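Local coordinates for uncharacterized LolA superfamily protein NE2245 (Nitrosomonas europaea ATCC 19718, PDB 3BUU), which is of unknown function but belongs to the LolA superfamily, whose namesake LolA carries lipoproteins across the periplasm, and so may bind a lipid-like or other hydrophobic ligand, at residues A[18-22]-A[183-188]; A[54-58]-A[219-225]. One frame throughout, in Å; residues are numbered along the deposited sequence.

Contact 1: A[18-22]-A[183-188]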
ATOM      1  N   GLU A  18      -9.395   7.146   5.225  1.00  7.64           N
ATOM      2  CA  GLU A  18      -9.939   8.204   4.391  1.00  8.63           C
ATOM      3  C   GLU A  18      -8.998   9.400   4.245  1.00  8.01           C
ATOM      4  O   GLU A  18      -9.132  10.142   3.281  1.00  8.46           O
ATOM      5  CB  GLU A  18     -11.317   8.593   4.857  1.00 11.27           C
ATOM      6  CG  GLU A  18     -11.350   9.480   5.986  1.00 15.26           C
ATOM      7  CD  GLU A  18     -12.777   9.748   6.470  1.00 18.41           C
ATOM      8  OE1 GLU A  18     -13.735   9.173   5.906  1.00 22.46           O
ATOM      9  OE2 GLU A  18     -12.941  10.529   7.406  1.00 17.14           O
ATOM     10  N   ILE A  19      -8.041   9.550   5.162  1.00  7.73           N
ATOM     11  CA  ILE A  19      -6.981  10.522   4.991  1.00  7.69           C
ATOM     12  C   ILE A  19      -5.948  10.026   3.970  1.00  7.22           C
ATOM     13  O   ILE A  19      -5.475  10.809   3.149  1.00  8.32           O
ATOM     14  CB  ILE A  19      -6.390  10.888   6.343  1.00  7.83           C
ATOM     15  CG1 ILE A  19      -7.397  11.762   7.090  1.00  9.39           C
ATOM     16  CG2 ILE A  19      -5.015  11.529   6.195  1.00  9.18           C
ATOM     17  CD1 ILE A  19      -7.095  11.881   8.568  1.00  9.88           C
ATOM     18  N   ARG A  20      -5.578   8.759   4.060  1.00  7.36           N
ATOM     19  CA  ARG A  20      -4.601   8.224   3.141  1.00  8.13           C
ATOM     20  C   ARG A  20      -5.093   8.333   1.692  1.00  7.69           C
ATOM     21  O   ARG A  20      -4.347   8.811   0.825  1.00  8.82           O
ATOM     22  CB  ARG A  20      -4.338   6.785   3.530  1.00  9.03           C
ATOM     23  CG  ARG A  20      -3.447   5.954   2.568  1.00 15.69           C
ATOM     24  CD  ARG A  20      -1.961   6.279   2.621  1.00 17.43           C
ATOM     25  NE  ARG A  20      -1.272   5.172   1.934  1.00 17.74           N
ATOM     26  CZ  ARG A  20      -0.551   5.227   0.797  1.00 18.04           C
ATOM     27  NH1 ARG A  20      -0.372   6.390   0.109  1.00 16.62           N
ATOM     28  NH2 ARG A  20      -0.032   4.083   0.340  1.00 18.70           N
ATOM     29  N   PHE A  21      -6.302   7.857   1.429  1.00  6.97           N
ATOM     30  CA  PHE A  21      -6.796   7.831   0.040  1.00  7.12           C
ATOM     31  C   PHE A  21      -8.273   8.165  -0.003  1.00  7.97           C
ATOM     32  O   PHE A  21      -9.025   7.874   0.914  1.00  7.60           O
ATOM     33  CB  PHE A  21      -6.677   6.439  -0.598  1.00  7.88           C
ATOM     34  CG  PHE A  21      -5.300   6.010  -0.987  1.00  8.08           C
ATOM     35  CD1 PHE A  21      -4.460   6.836  -1.722  1.00  9.94           C
ATOM     36  CD2 PHE A  21      -4.873   4.726  -0.715  1.00 11.46           C
ATOM     37  CE1 PHE A  21      -3.205   6.379  -2.174  1.00 10.87           C
ATOM     38  CE2 PHE A  21      -3.623   4.285  -1.168  1.00 13.19           C
ATOM     39  CZ  PHE A  21      -2.804   5.119  -1.892  1.00 13.79           C
ATOM     40  N   PRO A  22      -8.714   8.746  -1.139  1.00  7.69           N
ATOM     41  CA  PRO A  22     -10.129   8.881  -1.357  1.00  8.33           C
ATOM     42  C   PRO A  22     -10.821   7.539  -1.247  1.00  7.65           C
ATOM     43  O   PRO A  22     -10.262   6.515  -1.690  1.00  7.40           O
ATOM     44  CB  PRO A  22     -10.217   9.376  -2.780  1.00 10.93           C
ATOM     45  CG  PRO A  22      -8.920   9.873  -3.132  1.00 10.83           C
ATOM     46  CD  PRO A  22      -7.914   9.208  -2.289  1.00  8.64           C
ATOM     47  N   LEU A 183      -7.939  16.425  -2.873  1.00  9.32           N
ATOM     48  CA  LEU A 183      -9.224  15.741  -2.892  1.00  9.86           C
ATOM     49  C   LEU A 183      -9.875  15.648  -1.532  1.00  9.85           C
ATOM     50  O   LEU A 183     -10.390  14.605  -1.131  1.00 11.15           O
ATOM     51  CB  LEU A 183      -9.080  14.357  -3.549  1.00 11.48           C
ATOM     52  CG  LEU A 183      -8.620  14.408  -5.013  1.00 13.93           C
ATOM     53  CD1 LEU A 183      -8.257  12.988  -5.482  1.00 13.90           C
ATOM     54  CD2 LEU A 183      -9.663  15.012  -5.929  1.00 18.20           C
ATOM     55  N   GLY A 184      -9.912  16.783  -0.834  1.00 10.12           N
ATOM     56  CA  GLY A 184     -10.689  16.866   0.401  1.00 10.43           C
ATOM     57  C   GLY A 184      -9.956  16.598   1.695  1.00  8.06           C
ATOM     58  O   GLY A 184     -10.568  16.738   2.785  1.00  9.05           O
ATOM     59  N   GLU A 185      -8.684  16.170   1.629  1.00  8.29           N
ATOM     60  CA  GLU A 185      -7.946  15.885   2.857  1.00  8.13           C
ATOM     61  C   GLU A 185      -6.515  16.329   2.703  1.00  7.87           C
ATOM     62  O   GLU A 185      -5.986  16.456   1.598  1.00  8.78           O
ATOM     63  CB  GLU A 185      -7.920  14.365   3.159  1.00  9.11           C
ATOM     64  CG  GLU A 185      -9.256  13.704   3.324  1.00 10.12           C
ATOM     65  CD  GLU A 185     -10.017  14.037   4.580  1.00 13.44           C
ATOM     66  OE1 GLU A 185      -9.453  14.581   5.555  1.00 14.42           O
ATOM     67  OE2 GLU A 185     -11.225  13.670   4.593  1.00 15.72           O
HETATM   68  N   MSE A 186      -5.824  16.506   3.835  1.00  8.65           N
HETATM   69  CA  MSE A 186      -4.359  16.538   3.850  1.00  8.66           C
HETATM   70  C   MSE A 186      -3.891  15.086   3.806  1.00  8.19           C
HETATM   71  O   MSE A 186      -4.058  14.354   4.771  1.00  9.92           O
HETATM   72  CB  MSE A 186      -3.880  17.205   5.127  1.00 10.05           C
HETATM   73  CG  MSE A 186      -4.179  18.704   5.156  1.00 13.77           C
HETATM   74 SE   MSE A 186      -3.261  19.720   3.844  1.00 26.37          SE
HETATM   75  CE  MSE A 186      -1.474  19.452   4.471  1.00 22.61           C
ATOM     76  N   ARG A 187      -3.331  14.688   2.667  1.00  7.78           N
ATOM     77  CA  ARG A 187      -2.981  13.304   2.427  1.00  6.91           C
ATOM     78  C   ARG A 187      -1.461  13.159   2.398  1.00  6.89           C
ATOM     79  O   ARG A 187      -0.745  14.009   1.863  1.00  7.62           O
ATOM     80  CB  ARG A 187      -3.493  12.833   1.077  1.00  7.14           C
ATOM     81  CG  ARG A 187      -5.007  13.070   0.927  1.00  7.18           C
ATOM     82  CD  ARG A 187      -5.537  12.322  -0.266  1.00  8.02           C
ATOM     83  NE  ARG A 187      -6.971  12.570  -0.461  1.00  7.29           N
ATOM     84  CZ  ARG A 187      -7.930  11.970   0.246  1.00  7.11           C
ATOM     85  NH1 ARG A 187      -7.578  10.987   1.094  1.00  7.85           N
ATOM     86  NH2 ARG A 187      -9.203  12.294   0.054  1.00  8.24           N
ATOM     87  N   PRO A 188      -0.940  12.034   2.918  1.00  7.03           N
ATOM     88  CA  PRO A 188       0.504  11.808   2.825  1.00  7.11           C
ATOM     89  C   PRO A 188       0.886  11.508   1.376  1.00  7.35           C
ATOM     90  O   PRO A 188       0.212  10.736   0.724  1.00  9.82           O
ATOM     91  CB  PRO A 188       0.711  10.590   3.711  1.00  8.80           C
ATOM     92  CG  PRO A 188      -0.609   9.823   3.654  1.00  9.08           C
ATOM     93  CD  PRO A 188      -1.676  10.923   3.570  1.00  7.95           C
TER
HETATM   94  O   HOH W   1     -11.155  11.118   1.696  1.00 11.73           O
HETATM   95  O   HOH W   2     -13.273  13.044   6.057  1.00 21.91           O
HETATM   96  O   HOH W   3      -1.708   8.879   0.071  1.00 16.59           O
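R187 reaches across to the end of helix 9-20 and binds its last turn through backbone oxygens. NH1 donates to E18 O at 2.8 Å, approaching from above the carbonyl plane, and makes a weaker bond to I19 O at 2.9 Å with an N-H...O angle of only 123°. NH2 turns back to its own segment, where L183 O accepts in the guanidinium plane at 2.9 Å. It also donates to water 1, which in turn donates to E18 O, so that this oxygen takes both a direct and a water-borne bond; NE has a weak bond to I182 O. The chain of R187 is extended from CG to NE, which carries the guanidinium past I19 O to lie between P22, whose N sits over one face, and E185 CB, centred over the other. Carbonyls at a helix C-terminus lack the next turn's N-H donors, and here an arginine of strand 185-195 supplies them, tying the N-terminal helix to the antiparallel strands of the LolA-like fold. The carboxylates of E18 and E185 come within 4.6 Å, OE2 to OE2, an unfavourable approach probably eased by water 2, which donates to both, weakly to E18. Water 3 links R20 NH1, R20 O and P188 O, while R20 NH2 bonds Y207 OH. With CG1 beside the backbone N (chi1 -73°), I19 turns CG2 into close van der Waals contact with M186 O, 3.3 Å away; P22 CG makes apolar contact with L183 CD1 at 4.0 Å.

Contact 2: A[54-58]-A[219-225]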
ATOM      1  N   GLU A  54     -11.531  -3.928  -3.648  0.50  9.89           N
ATOM      2  CA  GLU A  54     -12.304  -4.742  -4.622  0.50 10.88           C
ATOM      3  C   GLU A  54     -11.483  -5.137  -5.840  0.50  8.33           C
ATOM      4  O   GLU A  54     -11.395  -6.303  -6.208  0.50  9.00           O
ATOM      5  CB  GLU A  54     -13.651  -4.061  -5.030  0.50 10.30           C
ATOM      6  CG  GLU A  54     -13.580  -2.820  -5.878  0.50 17.54           C
ATOM      7  CD  GLU A  54     -14.913  -2.154  -6.033  0.50 15.88           C
ATOM      8  OE1 GLU A  54     -15.692  -2.626  -6.903  0.50 22.45           O
ATOM      9  OE2 GLU A  54     -15.215  -1.174  -5.296  0.50 21.23           O
ATOM     10  N   ASN A  55     -10.931  -4.124  -6.494  1.00  6.99           N
ATOM     11  CA  ASN A  55     -10.253  -4.237  -7.785  1.00  6.75           C
ATOM     12  C   ASN A  55      -9.176  -3.201  -7.883  1.00  6.38           C
ATOM     13  O   ASN A  55      -9.324  -2.093  -7.401  1.00  6.95           O
ATOM     14  CB  ASN A  55     -11.217  -3.989  -8.971  1.00  8.72           C
ATOM     15  CG  ASN A  55     -12.160  -5.101  -9.184  1.00 12.55           C
ATOM     16  OD1 ASN A  55     -13.326  -4.948  -8.919  1.00 16.57           O
ATOM     17  ND2 ASN A  55     -11.669  -6.236  -9.643  1.00 13.01           N
ATOM     18  N   SER A  56      -8.086  -3.537  -8.593  1.00  6.14           N
ATOM     19  CA  SER A  56      -7.122  -2.543  -8.952  1.00  6.10           C
ATOM     20  C   SER A  56      -6.296  -3.081 -10.109  1.00  5.70           C
ATOM     21  O   SER A  56      -6.273  -4.297 -10.386  1.00  6.21           O
ATOM     22  CB  SER A  56      -6.233  -2.157  -7.794  1.00  6.56           C
ATOM     23  OG  SER A  56      -5.443  -3.247  -7.398  1.00  7.20           O
ATOM     24  N   ILE A  57      -5.624  -2.156 -10.780  1.00  5.73           N
ATOM     25  CA  ILE A  57      -4.604  -2.484 -11.773  1.00  6.70           C
ATOM     26  C   ILE A  57      -3.368  -1.683 -11.439  1.00  7.15           C
ATOM     27  O   ILE A  57      -3.449  -0.468 -11.196  1.00  7.61           O
ATOM     28  CB  ILE A  57      -5.082  -2.129 -13.192  1.00  7.71           C
ATOM     29  CG1 ILE A  57      -6.202  -3.075 -13.614  1.00  8.00           C
ATOM     30  CG2 ILE A  57      -3.928  -2.174 -14.197  1.00  9.63           C
ATOM     31  CD1 ILE A  57      -7.032  -2.613 -14.798  1.00 10.38           C
ATOM     32  N   VAL A  58      -2.222  -2.356 -11.440  1.00  7.19           N
ATOM     33  CA  VAL A  58      -0.941  -1.716 -11.195  1.00  8.13           C
ATOM     34  C   VAL A  58      -0.079  -1.969 -12.420  1.00  9.27           C
ATOM     35  O   VAL A  58       0.241  -3.113 -12.733  1.00 11.05           O
ATOM     36  CB  VAL A  58      -0.263  -2.282  -9.949  1.00  7.73           C
ATOM     37  CG1 VAL A  58       1.114  -1.636  -9.741  1.00 10.61           C
ATOM     38  CG2 VAL A  58      -1.156  -2.043  -8.698  1.00  8.92           C
ATOM     39  N   ILE A 219     -13.203  -3.161 -16.917  1.00  8.28           N
ATOM     40  CA  ILE A 219     -11.754  -3.054 -17.204  1.00  8.50           C
ATOM     41  C   ILE A 219     -10.927  -4.055 -16.417  1.00  7.86           C
ATOM     42  O   ILE A 219      -9.759  -4.284 -16.739  1.00  8.15           O
ATOM     43  CB  ILE A 219     -11.135  -1.618 -17.018  1.00  8.11           C
ATOM     44  CG1 ILE A 219     -11.003  -1.213 -15.534  1.00  9.38           C
ATOM     45  CG2 ILE A 219     -11.902  -0.616 -17.859  1.00  9.49           C
ATOM     46  CD1 ILE A 219     -10.224   0.111 -15.356  1.00  9.45           C
ATOM     47  N   PHE A 220     -11.508  -4.678 -15.388  1.00  7.88           N
ATOM     48  CA  PHE A 220     -10.714  -5.517 -14.490  1.00  8.67           C
ATOM     49  C   PHE A 220     -10.728  -6.936 -15.007  1.00  9.35           C
ATOM     50  O   PHE A 220     -11.286  -7.843 -14.389  1.00 11.67           O
ATOM     51  CB  PHE A 220     -11.224  -5.347 -13.074  1.00  9.61           C
ATOM     52  CG  PHE A 220     -10.984  -3.967 -12.553  1.00  7.85           C
ATOM     53  CD1 PHE A 220      -9.685  -3.551 -12.239  1.00  8.53           C
ATOM     54  CD2 PHE A 220     -12.023  -3.068 -12.433  1.00  8.07           C
ATOM     55  CE1 PHE A 220      -9.465  -2.254 -11.779  1.00  8.05           C
ATOM     56  CE2 PHE A 220     -11.819  -1.795 -11.985  1.00  8.29           C
ATOM     57  CZ  PHE A 220     -10.536  -1.371 -11.647  1.00  7.68           C
ATOM     58  N   THR A 221     -10.103  -7.121 -16.183  1.00 10.68           N
ATOM     59  CA  THR A 221     -10.065  -8.425 -16.875  1.00 11.49           C
ATOM     60  C   THR A 221      -8.708  -8.621 -17.544  1.00 11.68           C
ATOM     61  O   THR A 221      -7.989  -7.678 -17.847  1.00 12.87           O
ATOM     62  CB  THR A 221     -11.104  -8.510 -17.990  1.00 13.24           C
ATOM     63  OG1 THR A 221     -10.691  -7.663 -19.071  1.00 14.16           O
ATOM     64  CG2 THR A 221     -12.506  -8.178 -17.498  1.00 14.50           C
ATOM     65  N   LYS A 222      -8.392  -9.893 -17.791  1.00 13.87           N
ATOM     66  CA  LYS A 222      -7.196 -10.246 -18.527  1.00 14.75           C
ATOM     67  C   LYS A 222      -7.172  -9.675 -19.933  1.00 14.24           C
ATOM     68  O   LYS A 222      -6.144  -9.224 -20.394  1.00 15.82           O
ATOM     69  CB  LYS A 222      -7.043 -11.764 -18.561  1.00 17.17           C
ATOM     70  CG  LYS A 222      -6.966 -12.406 -17.187  1.00 18.13           C
ATOM     71  CD  LYS A 222      -6.822 -13.919 -17.348  1.00 22.41           C
ATOM     72  CE  LYS A 222      -6.876 -14.632 -16.006  1.00 25.47           C
ATOM     73  NZ  LYS A 222      -6.649 -16.098 -16.173  1.00 30.23           N
ATOM     74  N   ASP A 223      -8.340  -9.573 -20.563  1.00 14.19           N
ATOM     75  CA  ASP A 223      -8.404  -9.030 -21.915  1.00 14.88           C
ATOM     76  C   ASP A 223      -8.033  -7.556 -21.972  1.00 13.32           C
ATOM     77  O   ASP A 223      -7.370  -7.118 -22.911  1.00 14.38           O
ATOM     78  CB  ASP A 223      -9.782  -9.246 -22.518  1.00 16.97           C
ATOM     79  CG  ASP A 223     -10.018 -10.674 -22.887  1.00 21.02           C
ATOM     80  OD1 ASP A 223      -9.050 -11.372 -23.281  1.00 21.91           O
ATOM     81  OD2 ASP A 223     -11.177 -11.110 -22.761  1.00 26.04           O
ATOM     82  N   TYR A 224      -8.428  -6.786 -20.943  1.00 11.90           N
ATOM     83  CA  TYR A 224      -8.112  -5.389 -20.934  1.00 11.93           C
ATOM     84  C   TYR A 224      -6.581  -5.177 -20.897  1.00 10.85           C
ATOM     85  O   TYR A 224      -6.065  -4.182 -21.373  1.00 13.46           O
ATOM     86  CB  TYR A 224      -8.837  -4.753 -19.759  1.00 12.22           C
ATOM     87  CG  TYR A 224      -8.613  -3.291 -19.580  1.00 10.06           C
ATOM     88  CD1 TYR A 224      -9.303  -2.354 -20.358  1.00 10.83           C
ATOM     89  CD2 TYR A 224      -7.713  -2.820 -18.648  1.00 10.25           C
ATOM     90  CE1 TYR A 224      -9.093  -0.989 -20.172  1.00 10.24           C
ATOM     91  CE2 TYR A 224      -7.495  -1.454 -18.450  1.00 10.66           C
ATOM     92  CZ  TYR A 224      -8.201  -0.547 -19.216  1.00 10.96           C
ATOM     93  OH  TYR A 224      -8.013   0.794 -19.000  1.00 13.87           O
ATOM     94  N   LEU A 225      -5.865  -6.126 -20.281  1.00 13.05           N
ATOM     95  CA  LEU A 225      -4.413  -5.982 -20.083  1.00 13.81           C
ATOM     96  C   LEU A 225      -3.553  -6.672 -21.152  1.00 14.63           C
ATOM     97  O   LEU A 225      -2.345  -6.803 -20.990  1.00 17.18           O
ATOM     98  CB  LEU A 225      -4.042  -6.426 -18.665  1.00 14.23           C
ATOM     99  CG  LEU A 225      -4.585  -5.492 -17.586  1.00 15.77           C
ATOM    100  CD1 LEU A 225      -4.310  -6.093 -16.217  1.00 15.93           C
ATOM    101  CD2 LEU A 225      -3.894  -4.150 -17.701  1.00 16.99           C
TER
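N55 lies flat on the F220 ring, its CB 3.4 Å from the ring centroid and 5° off the normal, a CH-pi contact over the middle of the face. The amide continues the stack with its plane 18° from the ring, and its ND2 is 3.6 Å from F220 CB while hydrogen-bonding M73 O. I219 CG1 is centred over the opposite face, so the phenyl is sandwiched between the strand and its own neighbour in sequence. The ring's edge meets the strand backbone, with CE1 3.7 Å from S56 C. An inverse gamma turn centred on F220 probably helps the loop after strand 202-212 to set its ring against strand 55-62, at the classic bulge where E54 and N55 both face K51, among the antiparallel strands of this LolA-like fold. I57 is the complementary bump: with CG1 beside the backbone N (chi1 -70°), its CD1 enters a hollow walled by I219, F220 and Y224, coming 3.9 Å from Y224 CE2. Its other branch, CG2, meets L225 CD2 at 4.0 Å, the two side chains lying antiparallel alongside each other. An alanine in place of F220 is likely to leave N55 CB and I219 CG1 facing a gap and the I57 CG1-CD1 arm without one wall of its hollow. L72 of strand 70-74 touches both F220 and L225.

The two contacts lie about 24 Å apart between centres, with their nearest atoms about 10 Å apart and no touch between them. Along the chain their segments alternate: 18-22, 54-58, 183-188, then 219-225, so each contact joins an early part of the chain to a late one across 160 intervening residues. Both reach the same run of antiparallel strands. Contact 1 fixes the end of helix 9-20 to strand 185-195, whereas contact 2 lays the loop after strand 202-212 on strand 55-62. The N-terminal helix and the C-terminal region are thus fastened at separate places on the strands of the LolA-like fold.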